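Desmoplakin (Homo sapiens, PDB 3R6N) is a desmosomal cell-adhesion protein that probably links junctional complexes to intermediate filaments, its plakin domain forming a rigid rod of spectrin repeats with an SH3 domain. Local coordinates at residues S122-N127 with N275-S280; F202-E207 with Q259-K264; K267-K272 with I335-P340; I284-L289 with V331-P336. All coordinates share one frame; numbering follows the deposited sequence.

Interaction 1 of 4, residues S122-N127 with N275-S280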
# COMPACT_ATOMS: atom_id res chain seq x y z
N SER A 122 9.65 -2.76 5.10
CA SER A 122 9.39 -3.95 5.91
C SER A 122 8.53 -3.60 7.11
O SER A 122 8.00 -2.49 7.22
CB SER A 122 10.70 -4.54 6.41
OG SER A 122 11.38 -3.64 7.27
N ASP A 123 8.39 -4.56 8.02
CA ASP A 123 7.64 -4.34 9.26
C ASP A 123 8.40 -3.50 10.27
O ASP A 123 7.81 -2.91 11.17
CB ASP A 123 7.25 -5.69 9.87
CG ASP A 123 8.45 -6.52 10.27
OD1 ASP A 123 8.41 -7.15 11.36
OD2 ASP A 123 9.44 -6.56 9.50
N LYS A 124 9.72 -3.43 10.12
CA LYS A 124 10.56 -2.63 11.01
C LYS A 124 10.28 -1.14 10.87
O LYS A 124 10.60 -0.36 11.76
CB LYS A 124 12.04 -2.89 10.74
CG LYS A 124 12.50 -4.33 10.88
CD LYS A 124 13.92 -4.48 10.33
CE LYS A 124 14.40 -5.93 10.34
NZ LYS A 124 15.72 -6.06 9.65
N ASN A 125 9.70 -0.74 9.74
CA ASN A 125 9.37 0.66 9.52
C ASN A 125 7.89 0.94 9.78
O ASN A 125 7.04 0.66 8.93
CB ASN A 125 9.74 1.09 8.09
CG ASN A 125 9.47 2.56 7.84
OD1 ASN A 125 9.64 3.40 8.72
ND2 ASN A 125 9.03 2.88 6.62
N THR A 126 7.60 1.49 10.95
CA THR A 126 6.23 1.74 11.37
C THR A 126 5.76 3.15 11.03
O THR A 126 4.57 3.45 11.11
CB THR A 126 6.07 1.53 12.89
OG1 THR A 126 7.18 0.78 13.40
CG2 THR A 126 4.78 0.78 13.19
N ASN A 127 6.71 4.01 10.66
CA ASN A 127 6.41 5.42 10.43
C ASN A 127 5.72 5.73 9.10
O ASN A 127 6.17 6.59 8.35
CB ASN A 127 7.67 6.27 10.59
CG ASN A 127 7.98 6.57 12.04
OD1 ASN A 127 9.10 6.36 12.50
ND2 ASN A 127 6.99 7.07 12.76
N ASN A 275 12.71 -8.19 4.47
CA ASN A 275 14.01 -8.21 5.13
C ASN A 275 14.90 -9.34 4.64
O ASN A 275 14.45 -10.47 4.48
CB ASN A 275 13.84 -8.31 6.64
CG ASN A 275 13.27 -7.05 7.25
OD1 ASN A 275 13.62 -5.94 6.85
ND2 ASN A 275 12.37 -7.22 8.22
N PRO A 276 16.19 -9.03 4.43
CA PRO A 276 17.16 -9.96 3.84
C PRO A 276 17.37 -11.20 4.70
O PRO A 276 17.79 -12.23 4.20
CB PRO A 276 18.44 -9.13 3.76
CG PRO A 276 18.00 -7.69 3.88
CD PRO A 276 16.79 -7.73 4.75
N ASP A 277 17.07 -11.07 5.99
CA ASP A 277 17.34 -12.12 6.97
C ASP A 277 16.19 -13.10 7.18
O ASP A 277 16.40 -14.19 7.72
CB ASP A 277 17.64 -11.49 8.33
CG ASP A 277 16.57 -10.51 8.78
OD1 ASP A 277 16.71 -9.32 8.46
OD2 ASP A 277 15.60 -10.96 9.42
N TYR A 278 14.98 -12.71 6.77
CA TYR A 278 13.78 -13.54 6.94
C TYR A 278 13.93 -14.87 6.20
O TYR A 278 14.31 -14.90 5.03
CB TYR A 278 12.54 -12.78 6.45
CG TYR A 278 11.28 -13.61 6.31
CD1 TYR A 278 10.37 -13.71 7.36
CD2 TYR A 278 10.99 -14.27 5.12
CE1 TYR A 278 9.21 -14.46 7.22
CE2 TYR A 278 9.84 -15.02 4.98
CZ TYR A 278 8.95 -15.12 6.03
OH TYR A 278 7.81 -15.87 5.88
N ARG A 279 13.64 -15.97 6.88
CA ARG A 279 13.75 -17.30 6.29
C ARG A 279 12.43 -18.05 6.33
O ARG A 279 11.72 -18.04 7.34
CB ARG A 279 14.84 -18.12 6.99
CG ARG A 279 16.21 -17.46 6.99
CD ARG A 279 16.71 -17.26 5.57
NE ARG A 279 17.86 -16.36 5.50
CZ ARG A 279 18.37 -15.90 4.36
NH1 ARG A 279 17.84 -16.25 3.20
NH2 ARG A 279 19.41 -15.07 4.39
N SER A 280 12.09 -18.70 5.22
CA SER A 280 10.86 -19.49 5.15
C SER A 280 11.04 -20.74 4.29
O SER A 280 11.94 -20.80 3.45
CB SER A 280 9.71 -18.64 4.61
OG SER A 280 8.50 -19.38 4.61
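The carboxamide of Asn275 reaches toward the loop residues Ser122, Asp123 and Lys124 and meets each of the three differently. Lys124 comes to it tip to tip: CG lies anti to the carbonyl carbon (chi1 -59°) and the chain runs extended beyond it, bringing CE to 3.2 Å from Asn275 ND2, a contact between methylene and amide. Asp123 crosses Asn275 at about a right angle, with its carboxylate plane turned 52° from the amide plane. Asp123 OD2 is 3.3 Å from Asn275 ND2. Ser122 presents its CB and OG to the oxygen end of the amide, Ser122 OG lying 3.2 Å from Asn275 OD1. That hydroxyl has a hydrogen-bond partner in Asp120 and also receives a weak bond from Lys124 N, which links Ser122 and Lys124 within the loop. Farther out, Lys124 NZ and Asp277 OD1 form a long salt bridge of 3.6 Å. Asp277 projects from the type I turn Asn275-Tyr278, which is closed by the bond from Tyr278 N to Asn275 O, 3.2 Å. The other carboxylate oxygen of Asp123, OD1, is paired with Lys272, and Arg313 packs against Lys124 from a neighbouring loop. The contact joins the loop between helices 68-117 and 130-161 of the spectrin-repeat rod to the start of the SH3 region. It is small and strongly polar, and its ion pair sits at the exposed margin, so the attraction there is probably softened by solvent; Asp123 and Lys272 supply a second, shorter ionic link beside it.

Interaction 2 of 4, residues F202-E207 with Q259-K264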
# COMPACT_ATOMS: atom_id res chain seq x y z
N PHE A 202 -0.50 -2.53 9.56
CA PHE A 202 -0.33 -2.12 10.95
C PHE A 202 -1.67 -1.89 11.65
O PHE A 202 -1.81 -2.19 12.83
CB PHE A 202 0.55 -0.87 11.05
CG PHE A 202 2.00 -1.12 10.73
CD1 PHE A 202 2.58 -0.56 9.61
CD2 PHE A 202 2.77 -1.94 11.54
CE1 PHE A 202 3.90 -0.79 9.31
CE2 PHE A 202 4.10 -2.17 11.25
CZ PHE A 202 4.67 -1.60 10.13
N GLN A 203 -2.64 -1.36 10.91
CA GLN A 203 -3.96 -1.13 11.48
C GLN A 203 -4.54 -2.46 11.93
O GLN A 203 -5.13 -2.56 13.01
CB GLN A 203 -4.88 -0.48 10.44
CG GLN A 203 -6.07 0.27 11.02
CD GLN A 203 -7.06 -0.64 11.73
OE1 GLN A 203 -7.30 -1.77 11.31
NE2 GLN A 203 -7.63 -0.14 12.82
N PHE A 204 -4.36 -3.48 11.10
CA PHE A 204 -4.96 -4.79 11.35
C PHE A 204 -4.43 -5.45 12.62
O PHE A 204 -5.21 -5.90 13.45
CB PHE A 204 -4.73 -5.71 10.15
CG PHE A 204 -5.11 -7.14 10.41
CD1 PHE A 204 -6.42 -7.56 10.28
CD2 PHE A 204 -4.15 -8.07 10.77
CE1 PHE A 204 -6.77 -8.88 10.51
CE2 PHE A 204 -4.49 -9.39 11.00
CZ PHE A 204 -5.80 -9.79 10.87
N PHE A 205 -3.11 -5.52 12.75
CA PHE A 205 -2.52 -6.17 13.92
C PHE A 205 -2.77 -5.38 15.20
O PHE A 205 -2.91 -5.95 16.28
CB PHE A 205 -1.03 -6.43 13.70
CG PHE A 205 -0.75 -7.55 12.74
CD1 PHE A 205 -0.26 -7.29 11.48
CD2 PHE A 205 -0.99 -8.86 13.11
CE1 PHE A 205 -0.00 -8.33 10.59
CE2 PHE A 205 -0.73 -9.90 12.23
CZ PHE A 205 -0.24 -9.64 10.97
N GLU A 206 -2.84 -4.06 15.07
CA GLU A 206 -3.13 -3.21 16.23
C GLU A 206 -4.53 -3.50 16.75
O GLU A 206 -4.75 -3.59 17.96
CB GLU A 206 -3.00 -1.73 15.85
CG GLU A 206 -3.11 -0.77 17.02
CD GLU A 206 -3.15 0.69 16.58
OE1 GLU A 206 -3.76 0.98 15.53
OE2 GLU A 206 -2.56 1.54 17.28
N GLU A 207 -5.47 -3.66 15.83
CA GLU A 207 -6.87 -3.90 16.18
C GLU A 207 -7.09 -5.35 16.60
O GLU A 207 -7.88 -5.64 17.50
CB GLU A 207 -7.77 -3.54 15.00
CG GLU A 207 -9.26 -3.78 15.24
CD GLU A 207 -10.11 -3.40 14.03
OE1 GLU A 207 -9.57 -2.73 13.12
OE2 GLU A 207 -11.30 -3.76 14.00
N GLN A 259 -16.09 -10.52 12.47
CA GLN A 259 -16.25 -10.88 11.07
C GLN A 259 -15.50 -9.90 10.17
O GLN A 259 -15.03 -10.27 9.10
CB GLN A 259 -17.72 -10.99 10.69
CG GLN A 259 -17.97 -11.73 9.38
CD GLN A 259 -17.22 -13.05 9.29
OE1 GLN A 259 -16.80 -13.46 8.21
NE2 GLN A 259 -17.07 -13.73 10.43
N ASN A 260 -15.39 -8.65 10.61
CA ASN A 260 -14.61 -7.66 9.87
C ASN A 260 -13.13 -8.03 9.81
O ASN A 260 -12.49 -7.93 8.77
CB ASN A 260 -14.79 -6.26 10.46
CG ASN A 260 -16.17 -5.68 10.19
OD1 ASN A 260 -16.47 -4.55 10.56
ND2 ASN A 260 -17.02 -6.47 9.53
N LEU A 261 -12.59 -8.46 10.95
CA LEU A 261 -11.20 -8.89 11.03
C LEU A 261 -10.95 -10.12 10.16
O LEU A 261 -9.92 -10.22 9.49
CB LEU A 261 -10.80 -9.19 12.48
CG LEU A 261 -10.00 -8.10 13.20
CD1 LEU A 261 -10.68 -6.76 13.08
CD2 LEU A 261 -9.79 -8.48 14.66
N VAL A 262 -11.89 -11.05 10.16
CA VAL A 262 -11.78 -12.23 9.31
C VAL A 262 -11.56 -11.80 7.86
O VAL A 262 -10.70 -12.35 7.17
CB VAL A 262 -13.03 -13.12 9.40
CG1 VAL A 262 -12.92 -14.29 8.43
CG2 VAL A 262 -13.23 -13.62 10.82
N ASN A 263 -12.33 -10.82 7.43
CA ASN A 263 -12.24 -10.33 6.05
C ASN A 263 -10.93 -9.60 5.75
O ASN A 263 -10.24 -9.93 4.79
CB ASN A 263 -13.45 -9.46 5.71
CG ASN A 263 -14.76 -10.23 5.77
OD1 ASN A 263 -15.81 -9.67 6.10
ND2 ASN A 263 -14.70 -11.52 5.47
N LYS A 264 -10.59 -8.62 6.59
CA LYS A 264 -9.35 -7.87 6.41
C LYS A 264 -8.14 -8.79 6.30
O LYS A 264 -7.29 -8.60 5.43
CB LYS A 264 -9.15 -6.86 7.54
CG LYS A 264 -10.00 -5.61 7.42
CD LYS A 264 -9.78 -4.68 8.61
CE LYS A 264 -10.77 -3.53 8.60
NZ LYS A 264 -10.75 -2.76 9.88
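Glu207 and Phe204 both hold CG anti to the backbone N (chi1 179° and 170°), and from one helix they reach the Leu261 and Lys264 side of the other. The extended Glu207 chain crosses Leu261 obliquely, its carboxylate lying against Leu261 CD1, and Glu207 OE1 forms a salt bridge of 3.4 Å with Lys264 NZ. The lysine is extended too, and the two chains cross at about a right angle. Next to this ion pair, the Phe204 ring points its edge at the neighbouring backbone: CE1 lies 3.6 Å from Leu261 O, near the ring plane. Phe204 CE1 also approaches Leu261 CG at 4.3 Å, while Phe204 CD1 meets the methylene of Lys264 CB at 3.9 Å. Ala342 of helix 340-384 and Ile268 of the following loop touch Phe204 as well, and Leu261 continues onto Ala208 and Thr211. The axes of segments 202-207 and 259-264 approach to 10.9 Å, their N-to-C directions 144° apart. Successive antiparallel helices, 167-225 and 234-265, thus pack within the spectrin-like repeat, the ends of Phe204 and Leu261 meeting between them and helix 340-384 touching Phe204, consistent with the helical-bundle packing of such repeats.

Interaction 3 of 4, residues K267-K272 with I335-P340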
# COMPACT_ATOMS: atom_id res chain seq x y z
N LYS A 267 -6.80 -9.87 3.18
CA LYS A 267 -6.27 -8.83 2.31
C LYS A 267 -4.95 -8.24 2.81
O LYS A 267 -4.30 -7.46 2.12
CB LYS A 267 -7.29 -7.71 2.14
CG LYS A 267 -8.56 -8.14 1.42
CD LYS A 267 -9.44 -6.95 1.11
CE LYS A 267 -9.67 -6.10 2.36
NZ LYS A 267 -10.55 -4.92 2.09
N ILE A 268 -4.55 -8.62 4.02
CA ILE A 268 -3.32 -8.09 4.60
C ILE A 268 -2.08 -8.60 3.89
O ILE A 268 -1.90 -9.80 3.70
CB ILE A 268 -3.22 -8.41 6.10
CG1 ILE A 268 -4.35 -7.72 6.86
CG2 ILE A 268 -1.87 -7.95 6.64
CD1 ILE A 268 -4.40 -6.22 6.67
N VAL A 269 -1.23 -7.66 3.50
CA VAL A 269 -0.03 -7.95 2.72
C VAL A 269 1.07 -8.56 3.60
O VAL A 269 0.90 -8.68 4.81
CB VAL A 269 0.47 -6.65 2.06
CG1 VAL A 269 1.45 -5.93 2.97
CG2 VAL A 269 1.07 -6.93 0.69
N GLN A 270 2.19 -8.94 2.99
CA GLN A 270 3.32 -9.49 3.74
C GLN A 270 4.51 -8.54 3.75
O GLN A 270 4.94 -8.06 2.71
CB GLN A 270 3.75 -10.83 3.16
CG GLN A 270 2.77 -11.95 3.41
CD GLN A 270 3.41 -13.32 3.28
OE1 GLN A 270 4.50 -13.56 3.81
NE2 GLN A 270 2.74 -14.23 2.58
N LEU A 271 5.05 -8.30 4.94
CA LEU A 271 6.16 -7.36 5.11
C LEU A 271 7.48 -8.02 5.54
O LEU A 271 8.54 -7.62 5.09
CB LEU A 271 5.78 -6.26 6.10
CG LEU A 271 5.21 -4.96 5.51
CD1 LEU A 271 4.27 -5.24 4.37
CD2 LEU A 271 4.53 -4.14 6.59
N LYS A 272 7.41 -9.00 6.43
CA LYS A 272 8.63 -9.60 6.96
C LYS A 272 9.60 -10.09 5.88
O LYS A 272 10.81 -9.88 6.00
CB LYS A 272 8.31 -10.72 7.95
CG LYS A 272 7.65 -10.23 9.22
CD LYS A 272 7.46 -11.36 10.21
CE LYS A 272 6.75 -10.87 11.46
NZ LYS A 272 7.54 -9.82 12.16
N ILE A 335 4.46 -7.96 -1.72
CA ILE A 335 4.25 -9.37 -1.38
C ILE A 335 2.80 -9.60 -0.98
O ILE A 335 2.45 -9.50 0.19
CB ILE A 335 5.19 -9.83 -0.24
CG1 ILE A 335 6.60 -9.28 -0.45
CG2 ILE A 335 5.19 -11.34 -0.13
CD1 ILE A 335 7.61 -9.75 0.58
N PRO A 336 1.95 -9.91 -1.96
CA PRO A 336 0.50 -9.98 -1.75
C PRO A 336 0.10 -11.10 -0.80
O PRO A 336 0.88 -12.03 -0.57
CB PRO A 336 -0.02 -10.27 -3.16
CG PRO A 336 1.08 -11.02 -3.80
CD PRO A 336 2.33 -10.38 -3.30
N PRO A 337 -1.12 -11.02 -0.23
CA PRO A 337 -1.69 -12.06 0.62
C PRO A 337 -1.79 -13.38 -0.14
O PRO A 337 -1.57 -13.38 -1.35
CB PRO A 337 -3.08 -11.52 0.96
CG PRO A 337 -3.35 -10.46 -0.04
CD PRO A 337 -2.02 -9.86 -0.35
N PRO A 338 -2.11 -14.48 0.55
CA PRO A 338 -2.47 -14.50 1.97
C PRO A 338 -1.27 -14.45 2.91
O PRO A 338 -0.28 -15.14 2.70
CB PRO A 338 -3.19 -15.84 2.11
CG PRO A 338 -2.51 -16.71 1.13
CD PRO A 338 -2.17 -15.82 -0.04
N ASN A 339 -1.37 -13.62 3.95
CA ASN A 339 -0.37 -13.57 5.00
C ASN A 339 -0.74 -14.52 6.13
O ASN A 339 -1.67 -14.25 6.88
CB ASN A 339 -0.21 -12.14 5.53
CG ASN A 339 0.66 -12.07 6.77
OD1 ASN A 339 1.21 -13.07 7.22
ND2 ASN A 339 0.79 -10.87 7.33
N PRO A 340 -0.00 -15.63 6.25
CA PRO A 340 -0.31 -16.69 7.21
C PRO A 340 -0.31 -16.19 8.66
O PRO A 340 -1.01 -16.75 9.50
CB PRO A 340 0.82 -17.70 6.99
CG PRO A 340 1.93 -16.90 6.41
CD PRO A 340 1.26 -15.89 5.53
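Gln270 and Ile335 join two irregular backbones through one good hydrogen bond, Gln270 N to Ile335 O, 2.9 Å long with the donor nearly along the C=O axis; nearby, the Val269 and Pro337 CA atoms are 4.9 Å apart. Gln270 carries most of the side-chain contact. Its CB rests on Ile335 CG2 at 3.6 Å, its CG on Asn339 CB, and its extended chain takes NE2 to Pro338 O in a weak bond of 3.2 Å; the Gln270 and Pro340 side chains cross at about a right angle, NE2 near Pro340 CD. Asn339 adds a second link: with CG anti to the backbone N (chi1 171°), ND2 makes a weak bond of 3.3 Å to Val269 O, and OD1 caps Leu341 N at the start of helix 340-384. Both ends of this amide are thus engaged. The Asn339 amide plane lies 25° from that of Gln270. Pro337 packs its CB at 3.4 Å from Ile268 O, and Val269 CG2 faces Pro337 CD. Ile268 itself turns to Tyr201 and Phe204 of helix 167-225. The segment leaving helix 234-265 and the one entering helix 340-384 run beside each other, as the two linkers of an SH3 domain inserted in a spectrin repeat.

Interaction 4 of 4, residues I284-L289 with V331-P336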
# COMPACT_ATOMS: atom_id res chain seq x y z
N ILE A 284 8.53 -17.32 -1.83
CA ILE A 284 7.89 -16.03 -1.65
C ILE A 284 7.34 -15.48 -2.97
O ILE A 284 8.10 -15.21 -3.90
CB ILE A 284 8.87 -15.02 -1.02
CG1 ILE A 284 9.74 -15.73 0.01
CG2 ILE A 284 8.12 -13.87 -0.38
CD1 ILE A 284 10.68 -14.82 0.75
N ILE A 285 6.03 -15.32 -3.03
CA ILE A 285 5.35 -14.83 -4.23
C ILE A 285 5.26 -13.31 -4.23
O ILE A 285 4.77 -12.70 -3.28
CB ILE A 285 3.92 -15.39 -4.34
CG1 ILE A 285 3.91 -16.90 -4.07
CG2 ILE A 285 3.32 -15.05 -5.69
CD1 ILE A 285 4.92 -17.67 -4.87
N LEU A 286 5.72 -12.68 -5.32
CA LEU A 286 5.67 -11.23 -5.44
C LEU A 286 4.67 -10.81 -6.51
O LEU A 286 4.25 -11.62 -7.34
CB LEU A 286 7.06 -10.69 -5.79
CG LEU A 286 8.22 -11.16 -4.92
CD1 LEU A 286 9.54 -10.68 -5.49
CD2 LEU A 286 8.05 -10.69 -3.49
N ARG A 287 4.28 -9.54 -6.49
CA ARG A 287 3.50 -8.96 -7.57
C ARG A 287 4.14 -7.64 -7.99
O ARG A 287 4.58 -6.86 -7.14
CB ARG A 287 2.04 -8.73 -7.17
CG ARG A 287 1.17 -8.22 -8.31
CD ARG A 287 -0.28 -7.99 -7.91
NE ARG A 287 -0.45 -6.82 -7.06
CZ ARG A 287 -0.91 -6.86 -5.81
NH1 ARG A 287 -1.24 -8.02 -5.26
NH2 ARG A 287 -1.03 -5.74 -5.10
N ALA A 288 4.21 -7.40 -9.29
CA ALA A 288 4.80 -6.17 -9.80
C ALA A 288 3.82 -5.01 -9.65
O ALA A 288 2.66 -5.10 -10.04
CB ALA A 288 5.22 -6.33 -11.25
N LEU A 289 4.30 -3.92 -9.05
CA LEU A 289 3.45 -2.76 -8.81
C LEU A 289 3.42 -1.85 -10.04
O LEU A 289 2.51 -1.04 -10.20
CB LEU A 289 3.94 -1.98 -7.59
CG LEU A 289 3.90 -2.67 -6.22
CD1 LEU A 289 4.38 -1.75 -5.10
CD2 LEU A 289 2.50 -3.19 -5.92
N VAL A 331 11.39 -1.52 -4.64
CA VAL A 331 10.28 -0.58 -4.56
C VAL A 331 9.07 -1.05 -5.35
O VAL A 331 7.94 -0.94 -4.89
CB VAL A 331 10.64 0.80 -5.11
CG1 VAL A 331 9.91 1.88 -4.34
CG2 VAL A 331 12.14 1.01 -5.08
N GLY A 332 9.32 -1.54 -6.56
CA GLY A 332 8.26 -1.91 -7.48
C GLY A 332 7.74 -3.33 -7.29
O GLY A 332 7.06 -3.86 -8.17
N LEU A 333 8.05 -3.94 -6.16
CA LEU A 333 7.58 -5.28 -5.87
C LEU A 333 6.91 -5.36 -4.49
O LEU A 333 7.50 -4.96 -3.49
CB LEU A 333 8.72 -6.29 -5.93
CG LEU A 333 9.37 -6.58 -7.28
CD1 LEU A 333 10.70 -7.29 -7.07
CD2 LEU A 333 8.44 -7.38 -8.17
N ILE A 334 5.70 -5.90 -4.45
CA ILE A 334 5.00 -6.10 -3.19
C ILE A 334 4.84 -7.60 -2.94
O ILE A 334 5.07 -8.41 -3.84
CB ILE A 334 3.62 -5.41 -3.20
CG1 ILE A 334 3.12 -5.17 -1.77
CG2 ILE A 334 2.61 -6.21 -4.02
CD1 ILE A 334 2.10 -4.07 -1.67
N ILE A 335 4.46 -7.96 -1.72
CA ILE A 335 4.25 -9.37 -1.38
C ILE A 335 2.80 -9.60 -0.98
O ILE A 335 2.45 -9.50 0.19
CB ILE A 335 5.19 -9.83 -0.24
CG1 ILE A 335 6.60 -9.28 -0.45
CG2 ILE A 335 5.19 -11.34 -0.13
CD1 ILE A 335 7.61 -9.75 0.58
N PRO A 336 1.95 -9.91 -1.96
CA PRO A 336 0.50 -9.98 -1.75
C PRO A 336 0.10 -11.10 -0.80
O PRO A 336 0.88 -12.03 -0.57
CB PRO A 336 -0.02 -10.27 -3.16
CG PRO A 336 1.08 -11.02 -3.80
CD PRO A 336 2.33 -10.38 -3.30
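The guanidinium of Arg287 has one face over Ile334, whose CG2 lies 3.8 Å above the plane and offset toward the rim, while Pro336 CB approaches obliquely, 3.3 Å from Arg287 NH1. Arg287 starts with CG anti to the backbone N (chi1 -176°), lying beside Ile334 and pointing the same way; a bend at chi3 (73°) then turns NE. Beneath these side chains Arg287 and Ile334 form an antiparallel hydrogen-bonded pair: Arg287 N to Ile334 O is 3.0 Å, and Ile334 N to Arg287 O is 3.1 Å. Ala288 and Leu333 follow as a non-hydrogen-bonded pair with side chains on the opposite face of the sheet. Beyond the strand, Leu289 N bonds to Gly332 O at 2.9 Å. This pairing of the first strand, 285-288, with the last, 333-334, is the closure seen in SH3 domains, where the chain ends lie close together. On the Ala288 and Leu333 side, Leu286 CD1 meets Leu333 CD1 at 3.9 Å, and both leucines continue onto Trp316 and Val318 of strand 315-319 in the SH3 core. Leu286 CD2 also touches Ile335 CG1, and Ile335 CG2 touches Ile284 CG2. On the Arg287 side, Leu289 crosses Ile334 at about a right angle, with CD2 3.6 Å from Ile334 CG2. Both residues go on to helix 167-225, Leu289 against Cys190, Val193 and His194, Ile334 against Glu197.

Overall arrangement
The SH3 domain is docked on the spectrin-repeat rod, and interaction 3 lies between the other contacts. It shares Ile335 and Pro336 with interaction 4, their centres about 10 Å apart, and touches it through Val269 CG2 and Ile334 CG1. Asp123 OD1 and Lys272 NZ, 2.9 Å apart, connect interactions 1 and 3 by a salt bridge, while Phe204 CB on Ile268 CD1 joins 2 to 3. Phe202 packs on Asn125 and Thr126, bringing 2 against 1. Interactions 2 and 4 do not touch, their nearest atoms being about 10 Å apart. No residue of the four contacts belongs to the two bound dithiol-derived ligand pockets, though helix 167-225 contributes Leu177 and Gln178 to one.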